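Local coordinates for protein ADP-ribosylating toxin CARDS (Mycoplasma pneumoniae, PDB 4TLV) that transfers ADP-ribose from NAD+ to multiple target proteins as a bacterial exotoxin and causes vacuolization of mammalian cells, at residues 36-41 with 132-137. Numbering follows the deposited sequence.
Sequences FEHILS and QREWFT
A histidine-carboxylate hydrogen bond between His38 and Glu134 ties helix 36-40 to strand 134-137 in the buried interior of the mono-ADP-ribosyltransferase domain. The backbones stay well apart, their axes 11.6 Å from each other at closest approach, and the two side chains reach across from opposite directions. His38 swings its ring toward the strand because CG lies anti to the backbone N (chi1 173°), and Glu134 answers with a fully extended chain. NE2 of His38 donates to OE2 of Glu134 over a short 2.5 Å, with an N-H...O angle of 164°. The carboxylate oxygen sits at the edge of the imidazole, in its plane; NE2 in turn comes to the syn side of OE2 but somewhat out of the carboxylate plane, the two planes being turned 62° apart.

OE1 of Glu134 accepts a hydrogen bond from water 1 at 2.7 Å; that water also donates to the carbonyl O of His38 and lies above one face of the imidazole, toward its rim. Glu134 is thus linked to His38 twice, to the side chain directly and to the backbone carbonyl through the water.

Strand 134-138 runs between strands 49-53 and 89-91, and the side chain of Glu134 touches Ser51, the first serine of a Ser-Thr-Ser sequence. A histidine, a Ser-Thr-Ser strand and a glutamate brought together this way are as in the pertussis toxin S1 family, consistent with a place at the NAD+ site; Phe230, from the inferred NAD+-binding pocket, also packs on Glu134.

Hydrocarbon flanks the polar pair. CD1 of Ile39 comes within 4.1 Å of OE1 of Glu134, while CB of Phe136 lies 4.0 Å from NE2 of His38. The Phe136 ring sits obliquely to the imidazole and meets Trp197 edge-to-face.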
ATOM      1  N   PHE A  36      13.687  -2.116 -13.803  1.00 12.27           N
ATOM      2  CA  PHE A  36      12.466  -1.736 -14.499  1.00 13.52           C
ATOM      3  C   PHE A  36      11.819  -2.900 -15.253  1.00 13.26           C
ATOM      4  O   PHE A  36      10.592  -3.030 -15.258  1.00 12.10           O
ATOM      5  CB  PHE A  36      12.691  -0.534 -15.426  1.00 16.47           C
ATOM      6  CG  PHE A  36      12.756   0.783 -14.696  1.00 15.64           C
ATOM      7  CD1 PHE A  36      11.602   1.497 -14.427  1.00 24.85           C
ATOM      8  CD2 PHE A  36      13.962   1.288 -14.262  1.00 16.19           C
ATOM      9  CE1 PHE A  36      11.659   2.710 -13.744  1.00 25.43           C
ATOM     10  CE2 PHE A  36      14.027   2.491 -13.583  1.00 19.77           C
ATOM     11  CZ  PHE A  36      12.880   3.202 -13.328  1.00 18.54           C
ATOM     12  N   GLU A  37      12.629  -3.744 -15.893  1.00 12.39           N
ATOM     13  CA  GLU A  37      12.071  -4.904 -16.601  1.00 12.54           C
ATOM     14  C   GLU A  37      11.380  -5.873 -15.641  1.00 13.86           C
ATOM     15  O   GLU A  37      10.419  -6.555 -16.014  1.00 12.01           O
ATOM     16  CB  GLU A  37      13.160  -5.650 -17.389  1.00 13.33           C
ATOM     17  CG  GLU A  37      13.608  -4.889 -18.642  1.00 13.28           C
ATOM     18  CD  GLU A  37      14.657  -5.641 -19.448  1.00 28.74           C
ATOM     19  OE1 GLU A  37      15.107  -6.718 -19.001  1.00 28.02           O
ATOM     20  OE2 GLU A  37      15.035  -5.155 -20.534  1.00 33.59           O
ATOM     21  N   HIS A  38      11.892  -5.951 -14.417  1.00 12.00           N
ATOM     22  CA  HIS A  38      11.303  -6.831 -13.411  1.00 12.27           C
ATOM     23  C   HIS A  38       9.958  -6.294 -12.912  1.00 11.37           C
ATOM     24  O   HIS A  38       8.987  -7.049 -12.756  1.00 13.75           O
ATOM     25  CB  HIS A  38      12.253  -7.010 -12.227  1.00 13.25           C
ATOM     26  CG  HIS A  38      11.639  -7.757 -11.094  1.00 11.75           C
ATOM     27  ND1 HIS A  38      11.302  -9.093 -11.189  1.00 13.10           N
ATOM     28  CD2 HIS A  38      11.235  -7.345  -9.869  1.00 12.08           C
ATOM     29  CE1 HIS A  38      10.728  -9.474 -10.058  1.00 15.11           C
ATOM     30  NE2 HIS A  38      10.684  -8.435  -9.238  1.00 12.07           N
ATOM     31  N   ILE A  39       9.907  -4.992 -12.652  1.00 12.02           N
ATOM     32  CA  ILE A  39       8.680  -4.329 -12.221  1.00 13.35           C
ATOM     33  C   ILE A  39       7.624  -4.383 -13.329  1.00 13.65           C
ATOM     34  O   ILE A  39       6.430  -4.587 -13.060  1.00 13.89           O
ATOM     35  CB  ILE A  39       8.939  -2.843 -11.858  1.00 14.50           C
ATOM     36  CG1 ILE A  39       9.829  -2.749 -10.616  1.00 13.68           C
ATOM     37  CG2 ILE A  39       7.633  -2.116 -11.624  1.00 18.89           C
ATOM     38  CD1 ILE A  39       9.275  -3.504  -9.407  1.00 13.28           C
ATOM     39  N   LEU A  40       8.065  -4.215 -14.575  1.00 10.84           N
ATOM     40  CA  LEU A  40       7.130  -4.119 -15.701  1.00 13.33           C
ATOM     41  C   LEU A  40       6.938  -5.433 -16.463  1.00 11.46           C
ATOM     42  O   LEU A  40       6.207  -5.483 -17.458  1.00 13.71           O
ATOM     43  CB  LEU A  40       7.587  -3.018 -16.670  1.00 11.61           C
ATOM     44  CG  LEU A  40       7.722  -1.618 -16.080  1.00 14.98           C
ATOM     45  CD1 LEU A  40       8.354  -0.673 -17.102  1.00 15.08           C
ATOM     46  CD2 LEU A  40       6.336  -1.121 -15.665  1.00 13.05           C
ATOM     47  N   SER A  41       7.607  -6.490 -16.007  1.00 12.59           N
ATOM     48  CA  SER A  41       7.519  -7.812 -16.636  1.00 12.00           C
ATOM     49  C   SER A  41       7.839  -7.774 -18.138  1.00 15.26           C
ATOM     50  O   SER A  41       7.224  -8.485 -18.930  1.00 14.93           O
ATOM     51  CB  SER A  41       6.149  -8.467 -16.410  1.00 12.90           C
ATOM     52  OG  SER A  41       5.824  -8.566 -15.020  1.00 11.55           O
ATOM     53  N   GLN A 132       1.332  -4.696  -4.092  1.00  9.66           N
ATOM     54  CA  GLN A 132       2.074  -5.955  -3.987  1.00 12.54           C
ATOM     55  C   GLN A 132       3.063  -5.977  -2.813  1.00 10.17           C
ATOM     56  O   GLN A 132       3.507  -7.044  -2.384  1.00  9.22           O
ATOM     57  CB  GLN A 132       2.800  -6.278  -5.307  1.00 10.55           C
ATOM     58  CG  GLN A 132       1.834  -6.552  -6.463  1.00 11.54           C
ATOM     59  CD  GLN A 132       2.537  -6.849  -7.770  1.00 16.39           C
ATOM     60  OE1 GLN A 132       1.950  -7.735  -8.544  1.00 11.10           O
ATOM     61  NE2 GLN A 132       3.606  -6.292  -8.076  1.00 13.01           N
ATOM     62  N   ARG A 133       3.398  -4.802  -2.290  1.00  9.71           N
ATOM     63  CA  ARG A 133       4.342  -4.708  -1.178  1.00 10.87           C
ATOM     64  C   ARG A 133       5.590  -5.525  -1.485  1.00 10.88           C
ATOM     65  O   ARG A 133       6.087  -6.244  -0.620  1.00  8.76           O
ATOM     66  CB  ARG A 133       3.697  -5.220   0.125  1.00 12.22           C
ATOM     67  CG  ARG A 133       2.442  -4.450   0.552  1.00 14.67           C
ATOM     68  CD  ARG A 133       2.767  -3.179   1.337  1.00 22.63           C
ATOM     69  NE  ARG A 133       3.396  -3.424   2.654  1.00 18.05           N
ATOM     70  CZ  ARG A 133       2.735  -3.666   3.787  1.00 20.22           C
ATOM     71  NH1 ARG A 133       1.398  -3.744   3.808  1.00 21.76           N
ATOM     72  NH2 ARG A 133       3.414  -3.841   4.919  1.00 25.65           N
ATOM     73  N   GLU A 134       6.098  -5.419  -2.713  1.00 10.55           N
ATOM     74  CA  GLU A 134       7.151  -6.336  -3.174  1.00  8.53           C
ATOM     75  C   GLU A 134       8.522  -6.085  -2.561  1.00  8.84           C
ATOM     76  O   GLU A 134       9.017  -4.966  -2.548  1.00  8.58           O
ATOM     77  CB  GLU A 134       7.300  -6.348  -4.710  1.00  9.12           C
ATOM     78  CG  GLU A 134       8.457  -7.280  -5.154  1.00 12.63           C
ATOM     79  CD  GLU A 134       8.573  -7.468  -6.657  1.00 14.41           C
ATOM     80  OE1 GLU A 134       7.879  -6.763  -7.422  1.00 15.77           O
ATOM     81  OE2 GLU A 134       9.381  -8.330  -7.064  1.00 15.93           O
ATOM     82  N   TRP A 135       9.116  -7.149  -2.042  1.00 10.13           N
ATOM     83  CA  TRP A 135      10.545  -7.173  -1.739  1.00  9.33           C
ATOM     84  C   TRP A 135      11.093  -8.194  -2.725  1.00 11.08           C
ATOM     85  O   TRP A 135      10.575  -9.312  -2.818  1.00 12.23           O
ATOM     86  CB  TRP A 135      10.777  -7.642  -0.300  1.00  8.01           C
ATOM     87  CG  TRP A 135      10.467  -6.585   0.717  1.00  9.15           C
ATOM     88  CD1 TRP A 135       9.240  -6.220   1.171  1.00 11.71           C
ATOM     89  CD2 TRP A 135      11.417  -5.748   1.393  1.00 11.84           C
ATOM     90  NE1 TRP A 135       9.359  -5.204   2.096  1.00  8.77           N
ATOM     91  CE2 TRP A 135      10.687  -4.904   2.250  1.00 10.97           C
ATOM     92  CE3 TRP A 135      12.820  -5.643   1.361  1.00 10.36           C
ATOM     93  CZ2 TRP A 135      11.306  -3.960   3.076  1.00 15.18           C
ATOM     94  CZ3 TRP A 135      13.429  -4.703   2.162  1.00 12.13           C
ATOM     95  CH2 TRP A 135      12.668  -3.869   3.020  1.00 10.56           C
ATOM     96  N   PHE A 136      12.085  -7.805  -3.513  1.00  9.82           N
ATOM     97  CA  PHE A 136      12.669  -8.746  -4.453  1.00  9.35           C
ATOM     98  C   PHE A 136      14.026  -9.179  -3.941  1.00  9.60           C
ATOM     99  O   PHE A 136      14.697  -8.420  -3.235  1.00 10.66           O
ATOM    100  CB  PHE A 136      12.754  -8.160  -5.871  1.00  9.69           C
ATOM    101  CG  PHE A 136      13.680  -6.970  -6.008  1.00 12.22           C
ATOM    102  CD1 PHE A 136      13.225  -5.681  -5.739  1.00 10.37           C
ATOM    103  CD2 PHE A 136      14.990  -7.135  -6.450  1.00 13.46           C
ATOM    104  CE1 PHE A 136      14.058  -4.580  -5.881  1.00 10.77           C
ATOM    105  CE2 PHE A 136      15.831  -6.025  -6.599  1.00 13.17           C
ATOM    106  CZ  PHE A 136      15.352  -4.748  -6.317  1.00 12.13           C
ATOM    107  N   THR A 137      14.426 -10.405  -4.276  1.00  9.64           N
ATOM    108  CA  THR A 137      15.748 -10.878  -3.877  1.00  9.55           C
ATOM    109  C   THR A 137      16.671 -10.744  -5.073  1.00 12.33           C
ATOM    110  O   THR A 137      16.247 -10.906  -6.228  1.00 12.47           O
ATOM    111  CB  THR A 137      15.735 -12.329  -3.392  1.00 14.16           C
ATOM    112  OG1 THR A 137      15.348 -13.182  -4.473  1.00 13.36           O
ATOM    113  CG2 THR A 137      14.738 -12.492  -2.240  1.00 13.64           C
TER
HETATM  114  O   HOH W   1       7.384  -7.279 -10.045  1.00 12.38           O
HETATM  115  O   HOH W   2       5.766  -4.963 -10.211  1.00 12.36           O